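Local coordinates for protein yesU (Bacillus subtilis, PDB 1OQ1) that is of unknown function but folds as a galectin-like, concanavalin-type beta sandwich, a scaffold that in relatives often binds carbohydrate, at residues E7-R13 with F215-V221. Residues are numbered along the deposited sequence; the frame is centred on the assembly and turned at random.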
loop_
_atom_site.group_PDB
_atom_site.type_symbol
_atom_site.label_atom_id
_atom_site.label_comp_id
_atom_site.label_asym_id
_atom_site.label_seq_id
_atom_site.Cartn_x
_atom_site.Cartn_y
_atom_site.Cartn_z
ATOM N N GLU A 7 -7.072 -11.988 13.507
ATOM C CA GLU A 7 -7.518 -12.160 12.135
ATOM C C GLU A 7 -8.711 -13.104 12.153
ATOM O O GLU A 7 -8.686 -14.124 12.838
ATOM C CB GLU A 7 -6.399 -12.753 11.277
ATOM C CG GLU A 7 -5.249 -11.798 11.024
ATOM C CD GLU A 7 -4.160 -12.416 10.174
ATOM O OE1 GLU A 7 -4.488 -12.977 9.112
ATOM O OE2 GLU A 7 -2.974 -12.337 10.564
ATOM N N GLY A 8 -9.758 -12.747 11.417
ATOM C CA GLY A 8 -10.943 -13.585 11.352
ATOM C C GLY A 8 -10.992 -14.377 10.058
ATOM O O GLY A 8 -9.974 -14.901 9.604
ATOM N N ALA A 9 -12.174 -14.459 9.456
ATOM C CA ALA A 9 -12.347 -15.200 8.213
ATOM C C ALA A 9 -11.470 -14.633 7.103
ATOM O O ALA A 9 -11.243 -13.427 7.032
ATOM C CB ALA A 9 -13.808 -15.164 7.786
ATOM N N CYS A 10 -10.974 -15.509 6.236
ATOM C CA CYS A 10 -10.143 -15.064 5.125
ATOM C C CYS A 10 -11.070 -14.595 4.014
ATOM O O CYS A 10 -11.939 -15.343 3.566
ATOM C CB CYS A 10 -9.261 -16.206 4.611
ATOM S SG CYS A 10 -8.156 -15.715 3.254
ATOM N N LEU A 11 -10.888 -13.356 3.573
ATOM C CA LEU A 11 -11.724 -12.797 2.521
ATOM C C LEU A 11 -11.077 -12.894 1.151
ATOM O O LEU A 11 -11.769 -12.958 0.133
ATOM C CB LEU A 11 -12.021 -11.327 2.813
ATOM C CG LEU A 11 -12.673 -11.023 4.160
ATOM C CD1 LEU A 11 -12.891 -9.526 4.290
ATOM C CD2 LEU A 11 -13.994 -11.767 4.266
ATOM N N TYR A 12 -9.748 -12.922 1.132
ATOM C CA TYR A 12 -9.005 -12.950 -0.121
ATOM C C TYR A 12 -7.559 -13.352 0.130
ATOM O O TYR A 12 -6.963 -12.967 1.136
ATOM C CB TYR A 12 -9.044 -11.544 -0.732
ATOM C CG TYR A 12 -8.286 -11.354 -2.024
ATOM C CD1 TYR A 12 -8.882 -11.632 -3.254
ATOM C CD2 TYR A 12 -6.981 -10.858 -2.021
ATOM C CE1 TYR A 12 -8.200 -11.415 -4.452
ATOM C CE2 TYR A 12 -6.289 -10.642 -3.212
ATOM C CZ TYR A 12 -6.906 -10.921 -4.421
ATOM O OH TYR A 12 -6.231 -10.706 -5.602
ATOM N N ARG A 13 -7.000 -14.131 -0.786
ATOM C CA ARG A 13 -5.614 -14.545 -0.674
ATOM C C ARG A 13 -5.058 -14.747 -2.077
ATOM O O ARG A 13 -5.624 -15.494 -2.881
ATOM C CB ARG A 13 -5.498 -15.838 0.134
ATOM C CG ARG A 13 -4.065 -16.321 0.305
ATOM C CD ARG A 13 -4.005 -17.605 1.112
ATOM N NE ARG A 13 -4.173 -17.394 2.548
ATOM C CZ ARG A 13 -3.240 -16.877 3.344
ATOM N NH1 ARG A 13 -2.065 -16.508 2.846
ATOM N NH2 ARG A 13 -3.473 -16.746 4.643
ATOM N N PHE A 215 -0.228 -12.147 -0.656
ATOM C CA PHE A 215 -1.046 -10.991 -0.316
ATOM C C PHE A 215 -2.408 -11.513 0.157
ATOM O O PHE A 215 -3.116 -12.189 -0.591
ATOM C CB PHE A 215 -1.186 -10.115 -1.565
ATOM C CG PHE A 215 -2.230 -9.039 -1.462
ATOM C CD1 PHE A 215 -2.314 -8.223 -0.340
ATOM C CD2 PHE A 215 -3.103 -8.813 -2.522
ATOM C CE1 PHE A 215 -3.250 -7.195 -0.272
ATOM C CE2 PHE A 215 -4.046 -7.787 -2.469
ATOM C CZ PHE A 215 -4.119 -6.974 -1.337
ATOM N N ALA A 216 -2.773 -11.206 1.398
ATOM C CA ALA A 216 -4.045 -11.690 1.933
ATOM C C ALA A 216 -4.811 -10.636 2.715
ATOM O O ALA A 216 -4.222 -9.696 3.246
ATOM C CB ALA A 216 -3.798 -12.904 2.817
ATOM N N VAL A 217 -6.129 -10.811 2.776
ATOM C CA VAL A 217 -7.011 -9.907 3.506
ATOM C C VAL A 217 -7.945 -10.746 4.383
ATOM O O VAL A 217 -8.665 -11.612 3.887
ATOM C CB VAL A 217 -7.876 -9.046 2.542
ATOM C CG1 VAL A 217 -8.739 -8.074 3.338
ATOM C CG2 VAL A 217 -6.986 -8.285 1.576
ATOM N N HIS A 218 -7.914 -10.494 5.687
ATOM C CA HIS A 218 -8.766 -11.207 6.636
ATOM C C HIS A 218 -9.668 -10.207 7.351
ATOM O O HIS A 218 -9.383 -9.008 7.378
ATOM C CB HIS A 218 -7.917 -11.929 7.693
ATOM C CG HIS A 218 -7.147 -13.102 7.170
ATOM N ND1 HIS A 218 -7.551 -14.408 7.363
ATOM C CD2 HIS A 218 -5.987 -13.168 6.475
ATOM C CE1 HIS A 218 -6.670 -15.225 6.812
ATOM N NE2 HIS A 218 -5.712 -14.499 6.267
ATOM N N GLN A 219 -10.757 -10.703 7.928
ATOM C CA GLN A 219 -11.671 -9.850 8.680
ATOM C C GLN A 219 -10.917 -9.422 9.935
ATOM O O GLN A 219 -10.173 -10.217 10.508
ATOM C CB GLN A 219 -12.913 -10.640 9.099
ATOM C CG GLN A 219 -13.955 -10.846 8.020
ATOM C CD GLN A 219 -14.758 -9.591 7.748
ATOM O OE1 GLN A 219 -15.202 -8.913 8.677
ATOM N NE2 GLN A 219 -14.959 -9.278 6.474
ATOM N N ALA A 220 -11.092 -8.175 10.358
ATOM C CA ALA A 220 -10.422 -7.700 11.566
ATOM C C ALA A 220 -11.335 -7.956 12.759
ATOM O O ALA A 220 -12.483 -7.512 12.774
ATOM C CB ALA A 220 -10.112 -6.208 11.456
ATOM N N VAL A 221 -10.825 -8.677 13.751
ATOM C CA VAL A 221 -11.600 -8.982 14.946
ATOM C C VAL A 221 -11.051 -8.192 16.124
ATOM O O VAL A 221 -9.946 -8.454 16.605
ATOM C CB VAL A 221 -11.548 -10.486 15.278
ATOM C CG1 VAL A 221 -12.338 -10.762 16.553
ATOM C CG2 VAL A 221 -12.111 -11.285 14.119
#
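A classic beta bulge, in which two consecutive residues of one strand share a single partner on the next, forms where Leu11 and Tyr12 face Val217. Both amides converge in the carbonyl plane of Val217 O, Leu11 N at 2.8 Å and Tyr12 N at 3.2 Å, while Val217 N returns a bond to Tyr12 O. A second shift of register lies between Glu7 and Cys10, where strand 5-14 turns a corner at Ala9; there Gly8 N gives its hydrogen to Gln219 O and Gln219 N gives its own to Ala9 O, so the antiparallel pairing survives the corner.

The two shifts bracket His218, whose imidazole is met on both faces by residues 7-13. Glu7 OE1 sits over one face near the rim, 3.0 Å from His218 CD2, and Cys10 SG lies over the other, 4.2 Å from the ring centroid. With chi1 at -70°, CG of His218 lies beside its own backbone N, and ND1 reaches Gly8 O in a weak bond of 3.3 Å. Arg13 bends at chi3 and brings NH2 to the ring edge, 3.6 Å from His218 NE2, with Ala216 CB over one guanidinium face, offset toward its rim. On the other side of the sheet, Tyr12 CE2 meets Phe215 CE2 at 3.7 Å, the ring planes 68° apart.

Phe59 and Phe202 extend this aromatic group edge-to-face, against Tyr12 and Phe215 respectively. Within its sheet, strand 209-222 lies between strand 5-14 and strand 63-73, whose Ile64 and Thr66 share backbone hydrogen bonds with His218 and Ala216.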